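Local coordinates for protein immunomodulatory active chitinase (Trichuris suis, PDB 6G9C) that is probably a chitin-binding and chitin-hydrolysing enzyme of glycosyl hydrolase family 18, secreted by a parasitic whipworm and reported to have immunomodulatory properties, at residues M218-H223 with P273-G278; T230-P235 with W341-D346; A190-N195 with D213-M218; C37-W42 with I65-A70. All coordinates share one frame; numbering follows the deposited sequence.

Interaction 1 of 4, residues M218-H223 with P273-G278. With EDO (1,2-ethanediol), chain D; EDO (1,2-ethanediol), chain E.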
loop_
_atom_site.group_PDB
_atom_site.type_symbol
_atom_site.label_atom_id
_atom_site.label_comp_id
_atom_site.label_asym_id
_atom_site.label_seq_id
_atom_site.Cartn_x
_atom_site.Cartn_y
_atom_site.Cartn_z
ATOM N N MET A 218 25.618 9.647 11.786
ATOM C CA MET A 218 25.182 9.699 13.181
ATOM C C MET A 218 26.002 10.729 13.957
ATOM O O MET A 218 26.713 10.409 14.907
ATOM C CB MET A 218 25.287 8.319 13.820
ATOM C CG MET A 218 24.311 7.304 13.226
ATOM S SD MET A 218 24.627 5.625 13.810
ATOM C CE MET A 218 24.131 5.755 15.523
ATOM N N CYS A 219 25.863 11.992 13.541
ATOM C CA CYS A 219 26.623 13.087 14.140
ATOM C C CYS A 219 25.865 13.596 15.369
ATOM O O CYS A 219 25.317 14.695 15.414
ATOM C CB CYS A 219 26.883 14.184 13.113
ATOM S SG CYS A 219 25.432 14.586 12.109
ATOM N N TYR A 220 25.825 12.723 16.369
ATOM C CA TYR A 220 25.256 12.998 17.679
ATOM C C TYR A 220 25.830 11.961 18.635
ATOM O O TYR A 220 26.634 11.104 18.243
ATOM C CB TYR A 220 23.717 12.995 17.660
ATOM C CG TYR A 220 23.069 11.909 16.820
ATOM C CD1 TYR A 220 23.123 10.568 17.210
ATOM C CD2 TYR A 220 22.380 12.227 15.657
ATOM C CE1 TYR A 220 22.513 9.560 16.442
ATOM C CE2 TYR A 220 21.777 11.239 14.882
ATOM C CZ TYR A 220 21.847 9.913 15.276
ATOM O OH TYR A 220 21.231 8.949 14.507
ATOM N N ASP A 221 25.426 12.051 19.902
ATOM C CA ASP A 221 26.068 11.290 20.979
ATOM C C ASP A 221 27.565 11.580 21.072
ATOM O O ASP A 221 28.342 10.707 21.469
ATOM C CB ASP A 221 25.863 9.777 20.830
ATOM C CG ASP A 221 24.419 9.374 20.785
ATOM O OD1 ASP A 221 23.559 10.089 21.337
ATOM O OD2 ASP A 221 24.141 8.308 20.201
ATOM N N PHE A 222 28.003 12.790 20.709
ATOM C CA PHE A 222 29.421 13.116 20.868
ATOM C C PHE A 222 29.811 13.184 22.336
ATOM O O PHE A 222 30.956 12.877 22.693
ATOM C CB PHE A 222 29.749 14.446 20.182
ATOM C CG PHE A 222 29.706 14.384 18.685
ATOM C CD1 PHE A 222 30.663 13.661 17.973
ATOM C CD2 PHE A 222 28.713 15.044 17.986
ATOM C CE1 PHE A 222 30.630 13.605 16.589
ATOM C CE2 PHE A 222 28.669 14.990 16.594
ATOM C CZ PHE A 222 29.627 14.271 15.897
ATOM N N HIS A 223 28.868 13.588 23.193
ATOM C CA HIS A 223 29.072 13.710 24.625
ATOM C C HIS A 223 27.814 13.237 25.334
ATOM O O HIS A 223 26.713 13.305 24.784
ATOM C CB HIS A 223 29.419 15.160 24.993
ATOM C CG HIS A 223 30.647 15.653 24.304
ATOM N ND1 HIS A 223 31.913 15.248 24.673
ATOM C CD2 HIS A 223 30.805 16.457 23.228
ATOM C CE1 HIS A 223 32.801 15.811 23.871
ATOM N NE2 HIS A 223 32.156 16.546 22.984
ATOM N N PRO A 273 19.271 15.050 16.184
ATOM C CA PRO A 273 18.631 14.411 17.341
ATOM C C PRO A 273 17.442 15.227 17.823
ATOM O O PRO A 273 17.515 16.452 17.903
ATOM C CB PRO A 273 19.740 14.413 18.397
ATOM C CG PRO A 273 20.581 15.605 18.043
ATOM C CD PRO A 273 20.509 15.766 16.552
ATOM N N THR A 274 16.350 14.542 18.179
ATOM C CA THR A 274 15.233 15.215 18.854
ATOM C C THR A 274 15.183 14.870 20.334
ATOM O O THR A 274 14.194 15.199 21.012
ATOM C CB THR A 274 13.894 14.874 18.194
ATOM O OG1 THR A 274 13.742 13.451 18.118
ATOM C CG2 THR A 274 13.803 15.487 16.799
ATOM N N TYR A 275 16.220 14.202 20.843
ATOM C CA TYR A 275 16.442 13.932 22.254
ATOM C C TYR A 275 17.642 14.740 22.725
ATOM O O TYR A 275 18.389 15.324 21.928
ATOM C CB TYR A 275 16.693 12.440 22.519
ATOM C CG TYR A 275 18.000 12.014 21.880
ATOM C CD1 TYR A 275 18.059 11.751 20.520
ATOM C CD2 TYR A 275 19.178 11.978 22.613
ATOM C CE1 TYR A 275 19.266 11.405 19.898
ATOM C CE2 TYR A 275 20.388 11.640 22.005
ATOM C CZ TYR A 275 20.416 11.367 20.648
ATOM O OH TYR A 275 21.596 11.054 20.044
ATOM N N GLY A 276 17.811 14.761 24.051
ATOM C CA GLY A 276 18.994 15.327 24.660
ATOM C C GLY A 276 19.622 14.329 25.620
ATOM O O GLY A 276 19.068 13.257 25.887
ATOM N N ARG A 277 20.791 14.705 26.139
ATOM C CA ARG A 277 21.522 13.886 27.100
ATOM C C ARG A 277 21.810 14.711 28.336
ATOM O O ARG A 277 21.989 15.931 28.256
ATOM C CB ARG A 277 22.836 13.351 26.533
ATOM C CG ARG A 277 22.628 12.414 25.360
ATOM C CD ARG A 277 23.858 11.581 25.021
ATOM N NE ARG A 277 23.459 10.556 24.057
ATOM C CZ ARG A 277 22.918 9.389 24.384
ATOM N NH1 ARG A 277 22.769 9.055 25.661
ATOM N NH2 ARG A 277 22.551 8.546 23.427
ATOM N N GLY A 278 21.865 14.039 29.478
ATOM C CA GLY A 278 21.806 14.728 30.751
ATOM C C GLY A 278 22.759 14.171 31.784
ATOM O O GLY A 278 23.144 12.999 31.751
HETATM C C1 EDO D . 20.603 6.889 18.387
HETATM O O1 EDO D . 21.692 6.058 18.000
HETATM C C2 EDO D . 21.053 7.898 19.442
HETATM O O2 EDO D . 21.716 7.225 20.516
HETATM C C1 EDO E . 20.293 3.872 14.973
HETATM O O1 EDO E . 21.096 3.870 16.184
HETATM C C2 EDO E . 20.612 5.059 14.056
HETATM O O2 EDO E . 20.524 6.294 14.809
#

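Interaction 2 of 4, residues T230-P235 with W341-D346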
loop_
_atom_site.group_PDB
_atom_site.type_symbol
_atom_site.label_atom_id
_atom_site.label_comp_id
_atom_site.label_asym_id
_atom_site.label_seq_id
_atom_site.Cartn_x
_atom_site.Cartn_y
_atom_site.Cartn_z
ATOM N N THR A 230 29.819 17.922 31.921
ATOM C CA THR A 230 28.789 18.218 30.930
ATOM C C THR A 230 29.402 18.591 29.587
ATOM O O THR A 230 30.512 19.123 29.511
ATOM C CB THR A 230 27.882 19.363 31.390
ATOM O OG1 THR A 230 28.652 20.572 31.469
ATOM C CG2 THR A 230 27.252 19.052 32.749
ATOM N N GLY A 231 28.641 18.333 28.526
ATOM C CA GLY A 231 29.088 18.592 27.169
ATOM C C GLY A 231 27.900 18.536 26.233
ATOM O O GLY A 231 26.764 18.296 26.652
ATOM N N ILE A 232 28.179 18.757 24.947
ATOM C CA ILE A 232 27.141 18.990 23.940
ATOM C C ILE A 232 26.875 17.705 23.170
ATOM O O ILE A 232 27.798 17.120 22.583
ATOM C CB ILE A 232 27.550 20.114 22.975
ATOM C CG1 ILE A 232 27.967 21.374 23.747
ATOM C CG2 ILE A 232 26.398 20.431 22.042
ATOM C CD1 ILE A 232 26.863 21.953 24.602
ATOM N N ASN A 233 25.609 17.284 23.139
ATOM C CA ASN A 233 25.243 16.056 22.437
ATOM C C ASN A 233 25.606 16.131 20.953
ATOM O O ASN A 233 26.242 15.221 20.407
ATOM C CB ASN A 233 23.748 15.781 22.628
ATOM C CG ASN A 233 23.299 14.471 21.970
ATOM O OD1 ASN A 233 23.970 13.445 22.086
ATOM N ND2 ASN A 233 22.164 14.510 21.280
ATOM N N SER A 234 25.241 17.217 20.285
ATOM C CA SER A 234 25.414 17.326 18.834
ATOM C C SER A 234 25.712 18.770 18.476
ATOM O O SER A 234 24.840 19.507 17.991
ATOM C CB SER A 234 24.171 16.808 18.102
ATOM O OG SER A 234 24.345 16.783 16.691
ATOM N N PRO A 235 26.938 19.230 18.724
ATOM C CA PRO A 235 27.279 20.609 18.375
ATOM C C PRO A 235 27.428 20.745 16.875
ATOM O O PRO A 235 27.985 19.868 16.209
ATOM C CB PRO A 235 28.614 20.843 19.090
ATOM C CG PRO A 235 29.241 19.475 19.185
ATOM C CD PRO A 235 28.096 18.481 19.270
ATOM N N TRP A 341 21.230 18.813 34.350
ATOM C CA TRP A 341 21.825 19.574 33.253
ATOM C C TRP A 341 21.684 18.759 31.979
ATOM O O TRP A 341 22.109 17.601 31.941
ATOM C CB TRP A 341 23.298 19.856 33.554
ATOM C CG TRP A 341 23.964 20.883 32.721
ATOM C CD1 TRP A 341 24.304 22.148 33.112
ATOM C CD2 TRP A 341 24.447 20.733 31.376
ATOM N NE1 TRP A 341 24.937 22.805 32.086
ATOM C CE2 TRP A 341 25.046 21.958 31.013
ATOM C CE3 TRP A 341 24.428 19.687 30.447
ATOM C CZ2 TRP A 341 25.618 22.168 29.755
ATOM C CZ3 TRP A 341 24.993 19.901 29.186
ATOM C CH2 TRP A 341 25.585 21.133 28.859
ATOM N N PHE A 342 21.100 19.352 30.930
ATOM C CA PHE A 342 20.867 18.617 29.695
ATOM C C PHE A 342 21.366 19.421 28.509
ATOM O O PHE A 342 21.077 20.614 28.398
ATOM C CB PHE A 342 19.382 18.313 29.469
ATOM C CG PHE A 342 18.706 17.614 30.607
ATOM C CD1 PHE A 342 18.100 18.342 31.629
ATOM C CD2 PHE A 342 18.603 16.230 30.618
ATOM C CE1 PHE A 342 17.458 17.693 32.672
ATOM C CE2 PHE A 342 17.946 15.579 31.662
ATOM C CZ PHE A 342 17.379 16.304 32.675
ATOM N N SER A 343 22.079 18.762 27.609
ATOM C CA SER A 343 22.315 19.307 26.283
ATOM C C SER A 343 21.254 18.740 25.344
ATOM O O SER A 343 21.002 17.535 25.354
ATOM C CB SER A 343 23.717 18.940 25.800
ATOM O OG SER A 343 23.803 19.036 24.388
ATOM N N TYR A 344 20.622 19.589 24.547
ATOM C CA TYR A 344 19.529 19.096 23.720
ATOM C C TYR A 344 19.497 19.897 22.426
ATOM O O TYR A 344 20.376 20.718 22.167
ATOM C CB TYR A 344 18.179 19.164 24.462
ATOM C CG TYR A 344 17.652 20.557 24.749
ATOM C CD1 TYR A 344 18.227 21.359 25.736
ATOM C CD2 TYR A 344 16.546 21.058 24.056
ATOM C CE1 TYR A 344 17.729 22.627 26.010
ATOM C CE2 TYR A 344 16.041 22.331 24.325
ATOM C CZ TYR A 344 16.643 23.113 25.293
ATOM O OH TYR A 344 16.135 24.370 25.567
ATOM N N ASP A 345 18.495 19.615 21.593
ATOM C CA ASP A 345 18.282 20.368 20.362
ATOM C C ASP A 345 16.856 20.901 20.314
ATOM O O ASP A 345 15.920 20.281 20.833
ATOM C CB ASP A 345 18.585 19.500 19.123
ATOM C CG ASP A 345 20.068 19.517 18.767
ATOM O OD1 ASP A 345 20.828 18.715 19.357
ATOM O OD2 ASP A 345 20.471 20.355 17.929
ATOM N N ASP A 346 16.695 22.071 19.707
ATOM C CA ASP A 346 15.394 22.721 19.708
ATOM C C ASP A 346 15.183 23.388 18.354
ATOM O O ASP A 346 15.935 23.151 17.402
ATOM C CB ASP A 346 15.284 23.684 20.903
ATOM C CG ASP A 346 16.177 24.932 20.777
ATOM O OD1 ASP A 346 16.992 25.038 19.831
ATOM O OD2 ASP A 346 16.047 25.830 21.650
HETATM O O HOH W 1 20.583 16.869 21.341
HETATM O O HOH W 2 23.171 19.019 21.009
#

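Interaction 3 of 4, residues A190-N195 with D213-M218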
loop_
_atom_site.group_PDB
_atom_site.type_symbol
_atom_site.label_atom_id
_atom_site.label_comp_id
_atom_site.label_asym_id
_atom_site.label_seq_id
_atom_site.Cartn_x
_atom_site.Cartn_y
_atom_site.Cartn_z
ATOM N N ALA A 190 22.780 3.016 5.002
ATOM C CA ALA A 190 23.414 2.616 6.251
ATOM C C ALA A 190 23.529 3.828 7.167
ATOM O O ALA A 190 23.768 4.942 6.700
ATOM C CB ALA A 190 24.806 2.000 6.018
ATOM N N ALA A 191 23.352 3.602 8.466
ATOM C CA ALA A 191 23.679 4.608 9.469
ATOM C C ALA A 191 25.114 4.359 9.912
ATOM O O ALA A 191 25.490 3.214 10.195
ATOM C CB ALA A 191 22.723 4.549 10.667
ATOM N N VAL A 192 25.920 5.424 9.952
ATOM C CA VAL A 192 27.369 5.277 10.024
ATOM C C VAL A 192 27.932 6.189 11.108
ATOM O O VAL A 192 27.332 7.200 11.484
ATOM C CB VAL A 192 28.044 5.572 8.666
ATOM C CG1 VAL A 192 27.530 4.619 7.574
ATOM C CG2 VAL A 192 27.834 7.029 8.270
ATOM N N SER A 193 29.119 5.822 11.586
ATOM C CA SER A 193 29.760 6.541 12.678
ATOM C C SER A 193 30.184 7.939 12.242
ATOM O O SER A 193 30.601 8.160 11.102
ATOM C CB SER A 193 30.991 5.773 13.174
ATOM O OG SER A 193 31.729 6.539 14.121
ATOM N N ALA A 194 30.099 8.885 13.178
ATOM C CA ALA A 194 30.639 10.226 12.983
ATOM C C ALA A 194 32.013 10.413 13.627
ATOM O O ALA A 194 32.550 11.522 13.595
ATOM C CB ALA A 194 29.664 11.280 13.530
ATOM N N ASN A 195 32.587 9.358 14.211
ATOM C CA ASN A 195 33.895 9.436 14.858
ATOM C C ASN A 195 34.966 9.157 13.809
ATOM O O ASN A 195 35.021 8.035 13.286
ATOM C CB ASN A 195 33.979 8.431 16.009
ATOM C CG ASN A 195 35.323 8.462 16.758
ATOM O OD1 ASN A 195 36.389 8.695 16.180
ATOM N ND2 ASN A 195 35.267 8.180 18.054
ATOM N N ASP A 213 22.979 3.724 -1.374
ATOM C CA ASP A 213 22.242 4.858 -1.919
ATOM C C ASP A 213 22.609 6.150 -1.185
ATOM O O ASP A 213 22.849 7.189 -1.813
ATOM C CB ASP A 213 20.740 4.578 -1.847
ATOM C CG ASP A 213 20.317 3.474 -2.815
ATOM O OD1 ASP A 213 20.701 3.542 -4.000
ATOM O OD2 ASP A 213 19.625 2.529 -2.386
ATOM N N PHE A 214 22.662 6.105 0.144
ATOM C CA PHE A 214 23.225 7.212 0.916
ATOM C C PHE A 214 23.547 6.693 2.311
ATOM O O PHE A 214 23.217 5.557 2.648
ATOM C CB PHE A 214 22.287 8.442 0.960
ATOM C CG PHE A 214 20.859 8.159 1.401
ATOM C CD1 PHE A 214 20.547 7.978 2.744
ATOM C CD2 PHE A 214 19.822 8.146 0.479
ATOM C CE1 PHE A 214 19.227 7.764 3.161
ATOM C CE2 PHE A 214 18.496 7.935 0.885
ATOM C CZ PHE A 214 18.199 7.743 2.233
ATOM N N VAL A 215 24.218 7.525 3.117
ATOM C CA VAL A 215 24.550 7.166 4.493
ATOM C C VAL A 215 23.930 8.181 5.445
ATOM O O VAL A 215 23.969 9.392 5.201
ATOM C CB VAL A 215 26.070 7.045 4.737
ATOM C CG1 VAL A 215 26.623 5.847 3.950
ATOM C CG2 VAL A 215 26.819 8.348 4.396
ATOM N N ASN A 216 23.340 7.667 6.517
ATOM C CA ASN A 216 22.770 8.470 7.599
ATOM C C ASN A 216 23.895 8.712 8.606
ATOM O O ASN A 216 24.234 7.831 9.400
ATOM C CB ASN A 216 21.584 7.742 8.225
ATOM C CG ASN A 216 20.330 7.802 7.348
ATOM O OD1 ASN A 216 20.230 8.645 6.462
ATOM N ND2 ASN A 216 19.373 6.905 7.599
ATOM N N LEU A 217 24.508 9.890 8.538
ATOM C CA LEU A 217 25.610 10.236 9.429
ATOM C C LEU A 217 25.102 10.442 10.852
ATOM O O LEU A 217 24.256 11.314 11.104
ATOM C CB LEU A 217 26.311 11.499 8.928
ATOM C CG LEU A 217 27.468 11.970 9.808
ATOM C CD1 LEU A 217 28.628 10.960 9.798
ATOM C CD2 LEU A 217 27.935 13.337 9.359
ATOM N N MET A 218 25.618 9.647 11.786
ATOM C CA MET A 218 25.182 9.699 13.181
ATOM C C MET A 218 26.002 10.729 13.957
ATOM O O MET A 218 26.713 10.409 14.907
ATOM C CB MET A 218 25.287 8.319 13.820
ATOM C CG MET A 218 24.311 7.304 13.226
ATOM S SD MET A 218 24.627 5.625 13.810
ATOM C CE MET A 218 24.131 5.755 15.523
HETATM O O HOH W 3 28.599 8.409 15.706
#

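Interaction 4 of 4, residues C37-W42 with I65-A70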
loop_
_atom_site.group_PDB
_atom_site.type_symbol
_atom_site.label_atom_id
_atom_site.label_comp_id
_atom_site.label_asym_id
_atom_site.label_seq_id
_atom_site.Cartn_x
_atom_site.Cartn_y
_atom_site.Cartn_z
ATOM N N CYS A 37 13.330 10.020 8.607
ATOM C CA CYS A 37 12.860 9.972 9.986
ATOM C C CYS A 37 12.902 8.545 10.485
ATOM O O CYS A 37 12.385 7.652 9.812
ATOM C CB CYS A 37 11.410 10.470 10.113
ATOM S SG CYS A 37 11.131 12.130 9.497
ATOM N N TYR A 38 13.422 8.338 11.690
ATOM C CA TYR A 38 13.373 7.017 12.310
ATOM C C TYR A 38 12.118 6.857 13.168
ATOM O O TYR A 38 11.841 7.676 14.055
ATOM C CB TYR A 38 14.607 6.759 13.162
ATOM C CG TYR A 38 15.804 6.315 12.344
ATOM C CD1 TYR A 38 16.577 7.245 11.662
ATOM C CD2 TYR A 38 16.126 4.967 12.217
ATOM C CE1 TYR A 38 17.674 6.835 10.886
ATOM C CE2 TYR A 38 17.228 4.553 11.455
ATOM C CZ TYR A 38 17.982 5.500 10.783
ATOM O OH TYR A 38 19.075 5.138 10.003
ATOM N N PHE A 39 11.359 5.804 12.875
ATOM C CA PHE A 39 10.326 5.260 13.746
ATOM C C PHE A 39 10.955 4.194 14.638
ATOM O O PHE A 39 11.830 3.444 14.185
ATOM C CB PHE A 39 9.211 4.658 12.879
ATOM C CG PHE A 39 8.126 3.963 13.657
ATOM C CD1 PHE A 39 8.243 2.624 14.004
ATOM C CD2 PHE A 39 6.981 4.654 14.023
ATOM C CE1 PHE A 39 7.244 1.989 14.715
ATOM C CE2 PHE A 39 5.975 4.025 14.738
ATOM C CZ PHE A 39 6.105 2.703 15.087
ATOM N N THR A 40 10.518 4.113 15.904
ATOM C CA THR A 40 11.047 3.111 16.829
ATOM C C THR A 40 9.918 2.249 17.387
ATOM O O THR A 40 8.906 2.775 17.868
ATOM C CB THR A 40 11.853 3.732 17.990
ATOM O OG1 THR A 40 10.982 4.480 18.854
ATOM C CG2 THR A 40 12.967 4.643 17.462
ATOM N N ASN A 41 10.110 0.925 17.358
ATOM C CA ASN A 41 9.024 0.022 17.733
ATOM C C ASN A 41 8.925 -0.213 19.249
ATOM O O ASN A 41 8.135 -1.068 19.681
ATOM C CB ASN A 41 9.136 -1.317 16.961
ATOM C CG ASN A 41 10.437 -2.053 17.209
ATOM O OD1 ASN A 41 11.249 -1.641 18.028
ATOM N ND2 ASN A 41 10.638 -3.173 16.495
ATOM N N TRP A 42 9.660 0.545 20.074
ATOM C CA TRP A 42 9.438 0.526 21.514
ATOM C C TRP A 42 8.771 1.800 22.035
ATOM O O TRP A 42 8.433 1.864 23.226
ATOM C CB TRP A 42 10.756 0.287 22.268
ATOM C CG TRP A 42 11.812 1.329 22.028
ATOM C CD1 TRP A 42 12.070 2.434 22.802
ATOM C CD2 TRP A 42 12.785 1.345 20.967
ATOM N NE1 TRP A 42 13.130 3.145 22.269
ATOM C CE2 TRP A 42 13.577 2.503 21.140
ATOM C CE3 TRP A 42 13.047 0.503 19.876
ATOM C CZ2 TRP A 42 14.624 2.835 20.261
ATOM C CZ3 TRP A 42 14.090 0.829 19.006
ATOM C CH2 TRP A 42 14.863 1.982 19.205
ATOM N N ILE A 65 10.894 6.872 5.872
ATOM C CA ILE A 65 10.794 6.439 7.261
ATOM C C ILE A 65 11.674 5.210 7.419
ATOM O O ILE A 65 11.578 4.270 6.623
ATOM C CB ILE A 65 9.348 6.128 7.670
ATOM C CG1 ILE A 65 8.544 7.434 7.833
ATOM C CG2 ILE A 65 9.345 5.315 8.965
ATOM C CD1 ILE A 65 7.070 7.191 7.913
ATOM N N PHE A 66 12.522 5.214 8.446
ATOM C CA PHE A 66 13.379 4.072 8.763
ATOM C C PHE A 66 12.794 3.379 9.986
ATOM O O PHE A 66 12.591 4.014 11.028
ATOM C CB PHE A 66 14.821 4.514 9.023
ATOM C CG PHE A 66 15.446 5.216 7.856
ATOM C CD1 PHE A 66 15.278 6.581 7.683
ATOM C CD2 PHE A 66 16.178 4.507 6.914
ATOM C CE1 PHE A 66 15.823 7.233 6.596
ATOM C CE2 PHE A 66 16.738 5.153 5.823
ATOM C CZ PHE A 66 16.548 6.517 5.661
ATOM N N TYR A 67 12.499 2.087 9.851
ATOM C CA TYR A 67 11.831 1.336 10.911
ATOM C C TYR A 67 12.879 0.659 11.794
ATOM O O TYR A 67 13.506 -0.325 11.380
ATOM C CB TYR A 67 10.865 0.323 10.310
ATOM C CG TYR A 67 9.908 -0.253 11.319
ATOM C CD1 TYR A 67 10.339 -1.193 12.254
ATOM C CD2 TYR A 67 8.570 0.161 11.368
ATOM C CE1 TYR A 67 9.476 -1.721 13.190
ATOM C CE2 TYR A 67 7.698 -0.368 12.308
ATOM C CZ TYR A 67 8.160 -1.302 13.217
ATOM O OH TYR A 67 7.309 -1.838 14.150
ATOM N N ALA A 68 13.060 1.177 13.013
ATOM C CA ALA A 68 14.000 0.605 13.978
ATOM C C ALA A 68 13.244 -0.208 15.026
ATOM O O ALA A 68 12.353 0.332 15.694
ATOM C CB ALA A 68 14.815 1.712 14.647
ATOM N N PHE A 69 13.587 -1.497 15.199
ATOM C CA PHE A 69 14.554 -2.297 14.420
ATOM C C PHE A 69 13.975 -3.682 14.153
ATOM O O PHE A 69 13.130 -4.168 14.911
ATOM C CB PHE A 69 15.868 -2.520 15.174
ATOM C CG PHE A 69 16.692 -1.286 15.383
ATOM C CD1 PHE A 69 17.408 -0.730 14.336
ATOM C CD2 PHE A 69 16.790 -0.715 16.650
ATOM C CE1 PHE A 69 18.191 0.406 14.539
ATOM C CE2 PHE A 69 17.565 0.421 16.868
ATOM C CZ PHE A 69 18.264 0.983 15.802
ATOM N N ALA A 70 14.478 -4.361 13.123
ATOM C CA ALA A 70 14.280 -5.796 13.027
ATOM C C ALA A 70 15.295 -6.510 13.920
ATOM O O ALA A 70 16.154 -5.889 14.552
ATOM C CB ALA A 70 14.400 -6.267 11.576
#

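Interaction 1 of 4, residues M218-H223 with P273-G278
Asp221 meets Tyr275 and Arg277 at the mouth of the TIM barrel of this family 18 glycosyl hydrolase. The loop after strand 214-218 brings Asp221, and strand 268-281 brings both partners. A single oxygen, Asp221 OD1, takes all three bonds. Tyr275 OH donates to Asp221 OD1 at 2.5 Å, and the two side chains stand at about a right angle. Arg277 comes side-on, with NE and NH2 each 2.8 Å from Asp221 OD1 in a salt bridge. That oxygen lies in the guanidinium plane, at its edge. The carboxylate and guanidinium planes are 71° apart, and Tyr275 OH and both nitrogens meet the oxygen from outside the carboxylate plane. The arginine chain is extended from CG to NE, and on its way Arg277 CD passes His223 O at 3.3 Å.

Tyr220 also crosses Tyr275 at about a right angle. Tyr220 CD1 lies at the edge of the Tyr275 ring, 3.3 Å from Tyr275 OH. Pro273 CG packs on Tyr220 CB at 4.1 Å. Phe366 and Trp368 of strand 364-368 touch the same tyrosine.

Two 1,2-ethanediol molecules, probably from the crystallisation liquor, lie beside these groups, and Glu153 OE2 is hydrogen-bonded to an ethanediol here too. Tyrosine and aspartate side chains in this loop commonly line the substrate cleft in family 18 chitinases, and this arrangement is consistent with that role. Tyr220 OH is 2.8 Å from O2 of the chain E ethanediol. Asp221 OD2 accepts from O2 of the chain D ethanediol at 2.7 Å.

Interaction 2 of 4, residues T230-P235 with W341-D346
Trp341 carries Thr230 on one face of its indole. Thr230 CB stands 3.5 Å from the centroid of the Trp341 six-membered ring, only 8° off the normal, a CH-pi contact. Thr230 CG2 lies over the ring fusion, 3.5 Å from Trp341 CD2. Gly231 O sits at the indole edge, 3.5 Å from Trp341 CZ3. Tyr334 stacks on the indole as well, and Trp341 NE1 is bonded to Thr287 O. Trp341 CG is anti to the backbone N (chi1 -166°), which places the ring against Thr230.

The two segments run almost parallel, yet their backbones do not pair as strands. Strand 340-343 is part of the alpha+beta insertion found in class II chitinases of family 18, placed between the seventh and eighth barrel strands. The loop 230-235 follows the sixth strand, so the contact joins insertion to barrel loop.

Ser343 makes the direct polar link: its OG accepts from Asn233 N at 2.8 Å in a nearly straight bond. Ser343 CB presses on Gly231 O, a buried oxygen that has no polar partner in the model. Beyond Ser343, two waters bridge the segments. One joins Asn233 ND2 to Asp345 OD1, and the other joins Ser234 N to the same oxygen. Asn233 OD1 turns to Asp221 N, and Asp345 OD2 forms a salt bridge with Lys353 NZ.

Interaction 3 of 4, residues A190-N195 with D213-M218
Val192 and Val215 both hold CG1 anti to the carbonyl carbon (chi1 -60° and -67°), and the two side chains cross at about a right angle. Their tips meet at 3.9 Å between Val192 CG1 and Val215 CG1. Met218 bends at its last torsion, and Met218 SD rests 3.8 Å from Ala191 CB. On the face that carries the valines, Leu217 CD1 reaches Ala194 CB at 3.9 Å.

The backbones pair in parallel. Asn216 N donates to Ala190 O at 2.8 Å. Val192 N donates to Asn216 O, and Met218 N to Val192 O, both at 3.0 Å. Past the last of these bonds, a water accepts from Ala194 N and donates to Met218 O. Ser193 OG accepts from Asn195 N in an ST turn, and Asn195 then caps the next helix through Lys197 N.

Val192 and Leu217 touch Trp258 of helix 251-261. On the other side of the sheet, Asn216 ND2 is bonded to Tyr38 OH. The strands cross at -42°, and helices 196-202 and 205-211 connect them. This is the beta-alpha-beta crossover between the fifth and sixth strands of a TIM barrel.

Interaction 4 of 4, residues C37-W42 with I65-A70
Cys37 and Phe66 begin a regular set of parallel backbone bonds. Phe66 N donates to Cys37 O, and Ala68 N to Phe39 O, both at 2.8 Å. Alternating with them, Phe39 N donates to Phe66 O and Asn41 N to Ala68 O, both at 2.9 Å.

Aromatic contacts lie on both faces of the pair. On one, the Tyr38 and Phe66 rings form an offset stack, with planes 22° apart. Phe66 CB sits over the Tyr38 ring, 3.4 Å from Tyr38 CE2, and makes a CH-pi contact. On the other, Phe39 and Tyr67 lie side by side and point the same way, each with CG anti to its backbone N (chi1 175° and -166°). Phe39 CE1 comes within 3.4 Å of Tyr67 CE2. At the end of the pair, Trp42 CH2 meets Phe69 CE2 at 3.9 Å.

Polar side chains are tied mostly to residues beyond the two strands. Tyr38 OH bonds to Asp149, Tyr67 OH to Asp85 and Thr40 OG1 to Asp371. Asn41 ND2 makes a weak bond to Phe69 O.

The peptide bond between Ala68 and Phe69 is cis. A non-proline cis peptide near the end of this strand recurs in family 18 chitinases, near the substrate cleft. Strands 34-40 and 64-72 are the first and second strands of the TIM barrel, and Tyr38 and Phe66 turn into its interior.

In the fold
All four contacts belong to the family 18 catalytic domain. Interactions 3 and 4 pair strands at different places round the barrel, with centres about 16 Å apart. They meet inside it, where Asn216 ND2 is 3.0 Å from Tyr38 OH, a probable hydrogen bond. Interaction 1 follows interaction 3 directly and shares Met218 with it. It probably lines the substrate cleft, where two ethanediols are bound. Interaction 2 adjoins it, with centres about 7 Å apart. Cys219 O to Ser234 OG at 2.6 Å and Arg277 O to Ser343 N at 2.9 Å, both probable hydrogen bonds, join the two. Interactions 2 and 4 are furthest apart, their centres about 23 Å from each other.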